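Local coordinates for putative oxidoreductase (Bacteroides fragilis NCTC 9343, PDB 3EOF), which probably acts as an FMN-dependent oxidoreductase of the nitroreductase family, binding flavin mononucleotide between its two subunits, at residues A[36-39]-A[40-43]; A[102-105]-A[106-110]. All blocks are in the same frame, centred on the assembly; numbering follows the deposited sequence.

Overall arrangement
The two contacts follow one another along the chain. Neither encloses nor crosses the other. Interaction 1 comes first, in the loop that leaves helix 22-32 and leads into strand 44-49. It closes a short turn at residues 37-42 beside the flavin. The chain then runs through strands 44-49 and 73-80 before it enters helix 100-123. There interaction 2 spans about two and a half turns, 102-110. The contacts meet through D109, whose carboxylate reaches T37, M38 and L43 of the loop, and through packing of M38 against N105. The flavin loop is thus tied to a buried part of helix 100-123. Both contacts also touch the second subunit.

Interaction 1: A[36-39]-A[40-43]; sequences STMG and GMQL. With FMN (flavin mononucleotide), chain D.
T37 and M38 meet G40, M41 and Q42 across a tight loop. T37 OG1 accepts a hydrogen bond from Q42 N at 2.7 Å. It points there because chi1 (167°) sets OG1 opposite the T37 nitrogen, beside the carbonyl. Two backbone hydrogen bonds close overlapping beta turns: G40 N to T37 O and M41 N to M38 O, the latter 3.0 Å long. In both the donor sits well above the carbonyl plane. G39 and G40 are central to the second turn, which uses positive phi (60° and 68°), as glycine readily adopts. The side chains of M38 and M41, both selenomethionine, run side by side, with M38 CE 3.7 Å from M41 SE. L43 CD1 touches the same M38 methyl at 4.0 Å. On the flavin side, T37 N donates to FMN ribityl O3' at 3.1 Å. That hydroxyl returns a weak hydrogen bond to T37 O. Further out, D109 of helix 100-123 holds T37 OG1 and the N atoms of M38 and L43. Q42 OE1 accepts a hydrogen bond from L172 N of the second subunit. R9, R13 and R171 of that subunit also hydrogen-bond to the FMN. This is the intersubunit flavin site of the nitroreductase fold.

Interaction 2: A[102-105]-A[106-110]; sequences SFLN and AAMDT
S102 and A106 are joined by the first of four i to i+4 hydrogen bonds across this buried part of the alpha-helix 100-123, a helix of the nitroreductase fold. A106 N donates to S102 O at 2.9 Å. The hydroxyl of S102 is hydrogen-bonded to OD1 of N99, just before the helix.

F103 O accepts a hydrogen bond from A107 N. With CG of F103 opposite its own N (chi1 164°), the ring leans forward along the helix so that A107 CB lies over one face, 4.5 Å from CZ. The ring also meets F152 edge-to-face. I154 of strand 151-160 touches both F103 and A107, so this side of the helix lies on the sheet.

L104 O accepts a hydrogen bond from M108 N. The L104 side chain packs loosely beside M108, with CD1 4.3 Å from CG. L104 also touches L237 of the second subunit, and M108 touches L111 there, so this side faces the dimer partner.

N105 crosses M108, a selenomethionine. The M108 chain bends at chi3 (-67°), which brings CE back to 3.5 Å from N105 OD1 and near N105 CA. N105 also packs on M38 of the flavin loop and on T135 of the second subunit. Its carbonyl has two donors, D109 N and a water.

T110 ends the segment with a second grip on the preceding turn. Its N and its OG1 both donate to A106 O, the hydroxyl from above the carbonyl plane. The carboxylate of D109 turns toward T37 in the flavin loop and comes close to the FMN. A water bridges this carboxylate to the preceding turn: it donates to N105 O at 2.6 Å and to D109 OD1 at 2.9 Å.

Interaction 1: A[36-39]-A[40-43]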
loop_
_atom_site.group_PDB
_atom_site.type_symbol
_atom_site.label_atom_id
_atom_site.label_comp_id
_atom_site.label_asym_id
_atom_site.label_seq_id
_atom_site.Cartn_x
_atom_site.Cartn_y
_atom_site.Cartn_z
ATOM N N SER A 36 9.685 -2.355 -3.777
ATOM C CA SER A 36 10.254 -3.003 -2.606
ATOM C C SER A 36 9.323 -4.070 -2.208
ATOM O O SER A 36 8.089 -3.917 -2.360
ATOM C CB SER A 36 10.414 -2.019 -1.470
ATOM O OG SER A 36 11.329 -1.044 -1.848
ATOM N N THR A 37 9.897 -5.170 -1.743
ATOM C CA THR A 37 9.121 -6.323 -1.302
ATOM C C THR A 37 9.802 -6.945 -0.093
ATOM O O THR A 37 11.001 -7.069 -0.082
ATOM C CB THR A 37 8.961 -7.378 -2.419
ATOM O OG1 THR A 37 8.480 -8.581 -1.836
ATOM C CG2 THR A 37 10.291 -7.634 -3.122
HETATM N N MSE A 38 9.012 -7.324 0.917
HETATM C CA MSE A 38 9.535 -7.876 2.166
HETATM C C MSE A 38 10.279 -9.132 1.905
HETATM O O MSE A 38 9.713 -10.088 1.348
HETATM C CB MSE A 38 8.417 -8.208 3.131
HETATM C CG MSE A 38 8.927 -8.636 4.479
HETATM SE SE MSE A 38 7.366 -9.135 5.577
HETATM C CE MSE A 38 7.457 -11.043 5.297
ATOM N N GLY A 39 11.530 -9.134 2.348
ATOM C CA GLY A 39 12.445 -10.247 2.155
ATOM C C GLY A 39 12.720 -10.614 0.716
ATOM O O GLY A 39 13.321 -11.640 0.454
ATOM N N GLY A 40 12.333 -9.754 -0.218
ATOM C CA GLY A 40 12.477 -10.033 -1.637
ATOM C C GLY A 40 11.541 -11.151 -2.047
ATOM O O GLY A 40 11.728 -11.784 -3.092
HETATM N N MSE A 41 10.481 -11.339 -1.271
HETATM C CA MSE A 41 9.592 -12.473 -1.428
HETATM C C MSE A 41 8.507 -12.329 -2.458
HETATM O O MSE A 41 8.026 -13.327 -2.942
HETATM C CB MSE A 41 8.936 -12.779 -0.096
HETATM C CG MSE A 41 9.928 -13.167 0.969
HETATM SE SE MSE A 41 9.149 -13.093 2.708
HETATM C CE MSE A 41 8.336 -14.831 2.828
ATOM N N GLN A 42 8.125 -11.094 -2.772
ATOM C CA GLN A 42 7.061 -10.790 -3.731
ATOM C C GLN A 42 5.779 -11.452 -3.317
ATOM O O GLN A 42 5.333 -12.392 -3.946
ATOM C CB GLN A 42 7.416 -11.204 -5.160
ATOM C CG GLN A 42 8.646 -10.532 -5.639
ATOM C CD GLN A 42 8.899 -10.782 -7.083
ATOM O OE1 GLN A 42 9.734 -11.629 -7.421
ATOM N NE2 GLN A 42 8.209 -10.041 -7.961
ATOM N N LEU A 43 5.146 -10.896 -2.303
ATOM C CA LEU A 43 3.938 -11.503 -1.731
ATOM C C LEU A 43 2.604 -11.081 -2.357
ATOM O O LEU A 43 1.625 -10.703 -1.652
ATOM C CB LEU A 43 3.944 -11.198 -0.231
ATOM C CG LEU A 43 5.180 -11.630 0.550
ATOM C CD1 LEU A 43 5.194 -10.969 1.952
ATOM C CD2 LEU A 43 5.264 -13.120 0.616
HETATM N N1 FMN D . 14.711 -3.826 4.212
HETATM C C2 FMN D . 15.487 -3.843 5.374
HETATM O O2 FMN D . 16.730 -3.808 5.344
HETATM N N3 FMN D . 14.874 -3.955 6.612
HETATM C C4 FMN D . 13.487 -4.012 6.750
HETATM O O4 FMN D . 13.044 -3.649 7.860
HETATM C C4A FMN D . 12.683 -3.993 5.579
HETATM N N5 FMN D . 11.279 -4.058 5.645
HETATM C C5A FMN D . 10.490 -3.999 4.485
HETATM C C6 FMN D . 9.092 -4.061 4.579
HETATM C C7 FMN D . 8.266 -3.991 3.451
HETATM C C7M FMN D . 6.927 -3.301 3.619
HETATM C C8 FMN D . 8.887 -3.900 2.197
HETATM C C8M FMN D . 8.063 -3.456 1.040
HETATM C C9 FMN D . 10.275 -3.855 2.080
HETATM C C9A FMN D . 11.114 -3.898 3.217
HETATM N N10 FMN D . 12.528 -3.832 3.145
HETATM C C10 FMN D . 13.311 -3.895 4.305
HETATM C "C1'" FMN D . 13.250 -3.815 1.833
HETATM C "C2'" FMN D . 13.215 -5.218 1.239
HETATM O "O2'" FMN D . 13.951 -6.120 2.049
HETATM C "C3'" FMN D . 13.725 -5.133 -0.206
HETATM O "O3'" FMN D . 12.785 -4.410 -0.978
HETATM C "C4'" FMN D . 13.996 -6.495 -0.843
HETATM O "O4'" FMN D . 15.240 -7.002 -0.388
HETATM C "C5'" FMN D . 14.092 -6.393 -2.349
HETATM O "O5'" FMN D . 15.152 -5.506 -2.603
HETATM P P FMN D . 15.073 -4.247 -3.633
HETATM O O1P FMN D . 14.648 -4.748 -4.990
HETATM O O2P FMN D . 16.470 -3.675 -3.761
HETATM O O3P FMN D . 14.084 -3.238 -3.062
#

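Interaction 2: A[102-105]-A[106-110]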
loop_
_atom_site.group_PDB
_atom_site.type_symbol
_atom_site.label_atom_id
_atom_site.label_comp_id
_atom_site.label_asym_id
_atom_site.label_seq_id
_atom_site.Cartn_x
_atom_site.Cartn_y
_atom_site.Cartn_z
ATOM N N SER A 102 1.019 -11.656 8.604
ATOM C CA SER A 102 1.503 -12.071 7.295
ATOM C C SER A 102 0.587 -11.521 6.231
ATOM O O SER A 102 1.046 -11.124 5.175
ATOM C CB SER A 102 1.602 -13.600 7.213
ATOM O OG SER A 102 2.573 -14.091 8.114
ATOM N N PHE A 103 -0.723 -11.513 6.503
ATOM C CA PHE A 103 -1.671 -10.894 5.584
ATOM C C PHE A 103 -1.367 -9.429 5.387
ATOM O O PHE A 103 -1.356 -8.926 4.266
ATOM C CB PHE A 103 -3.156 -11.035 6.064
ATOM C CG PHE A 103 -4.089 -10.084 5.352
ATOM C CD1 PHE A 103 -4.449 -10.303 4.018
ATOM C CD2 PHE A 103 -4.490 -8.889 5.968
ATOM C CE1 PHE A 103 -5.247 -9.381 3.321
ATOM C CE2 PHE A 103 -5.308 -7.981 5.289
ATOM C CZ PHE A 103 -5.683 -8.228 3.963
ATOM N N LEU A 104 -1.108 -8.717 6.469
ATOM C CA LEU A 104 -0.765 -7.314 6.348
ATOM C C LEU A 104 0.561 -7.122 5.613
ATOM O O LEU A 104 0.699 -6.195 4.822
ATOM C CB LEU A 104 -0.741 -6.622 7.707
ATOM C CG LEU A 104 -0.387 -5.129 7.681
ATOM C CD1 LEU A 104 -1.342 -4.316 6.833
ATOM C CD2 LEU A 104 -0.282 -4.580 9.145
ATOM N N ASN A 105 1.534 -7.971 5.873
ATOM C CA ASN A 105 2.806 -7.887 5.159
ATOM C C ASN A 105 2.622 -8.083 3.663
ATOM O O ASN A 105 3.233 -7.374 2.881
ATOM C CB ASN A 105 3.827 -8.946 5.651
ATOM C CG ASN A 105 4.398 -8.653 7.043
ATOM O OD1 ASN A 105 4.486 -7.495 7.431
ATOM N ND2 ASN A 105 4.792 -9.738 7.810
ATOM N N ALA A 106 1.759 -9.035 3.264
ATOM C CA ALA A 106 1.520 -9.339 1.850
ATOM C C ALA A 106 0.778 -8.178 1.222
ATOM O O ALA A 106 1.111 -7.774 0.108
ATOM C CB ALA A 106 0.741 -10.638 1.664
ATOM N N ALA A 107 -0.235 -7.663 1.945
ATOM C CA ALA A 107 -1.034 -6.505 1.521
ATOM C C ALA A 107 -0.138 -5.326 1.175
ATOM O O ALA A 107 -0.332 -4.644 0.169
ATOM C CB ALA A 107 -1.978 -6.101 2.589
HETATM N N MSE A 108 0.789 -5.051 2.053
HETATM C CA MSE A 108 1.723 -3.967 1.814
HETATM C C MSE A 108 2.531 -4.211 0.602
HETATM O O MSE A 108 2.801 -3.270 -0.139
HETATM C CB MSE A 108 2.639 -3.737 2.996
HETATM C CG MSE A 108 1.859 -3.254 4.221
HETATM SE SE MSE A 108 3.003 -2.634 5.720
HETATM C CE MSE A 108 3.831 -4.307 6.235
ATOM N N ASP A 109 2.989 -5.441 0.414
ATOM C CA ASP A 109 3.808 -5.753 -0.774
ATOM C C ASP A 109 2.999 -5.449 -2.005
ATOM O O ASP A 109 3.467 -4.889 -2.970
ATOM C CB ASP A 109 4.234 -7.235 -0.816
ATOM C CG ASP A 109 5.704 -7.482 -0.439
ATOM O OD1 ASP A 109 6.307 -6.695 0.351
ATOM O OD2 ASP A 109 6.236 -8.541 -0.940
ATOM N N THR A 110 1.739 -5.823 -1.924
ATOM C CA THR A 110 0.801 -5.720 -3.015
ATOM C C THR A 110 0.416 -4.303 -3.385
ATOM O O THR A 110 0.164 -4.027 -4.554
ATOM C CB THR A 110 -0.480 -6.513 -2.651
ATOM O OG1 THR A 110 -0.113 -7.843 -2.273
ATOM C CG2 THR A 110 -1.458 -6.582 -3.794
HETATM O O HOH W 1 5.392 -6.017 2.985
#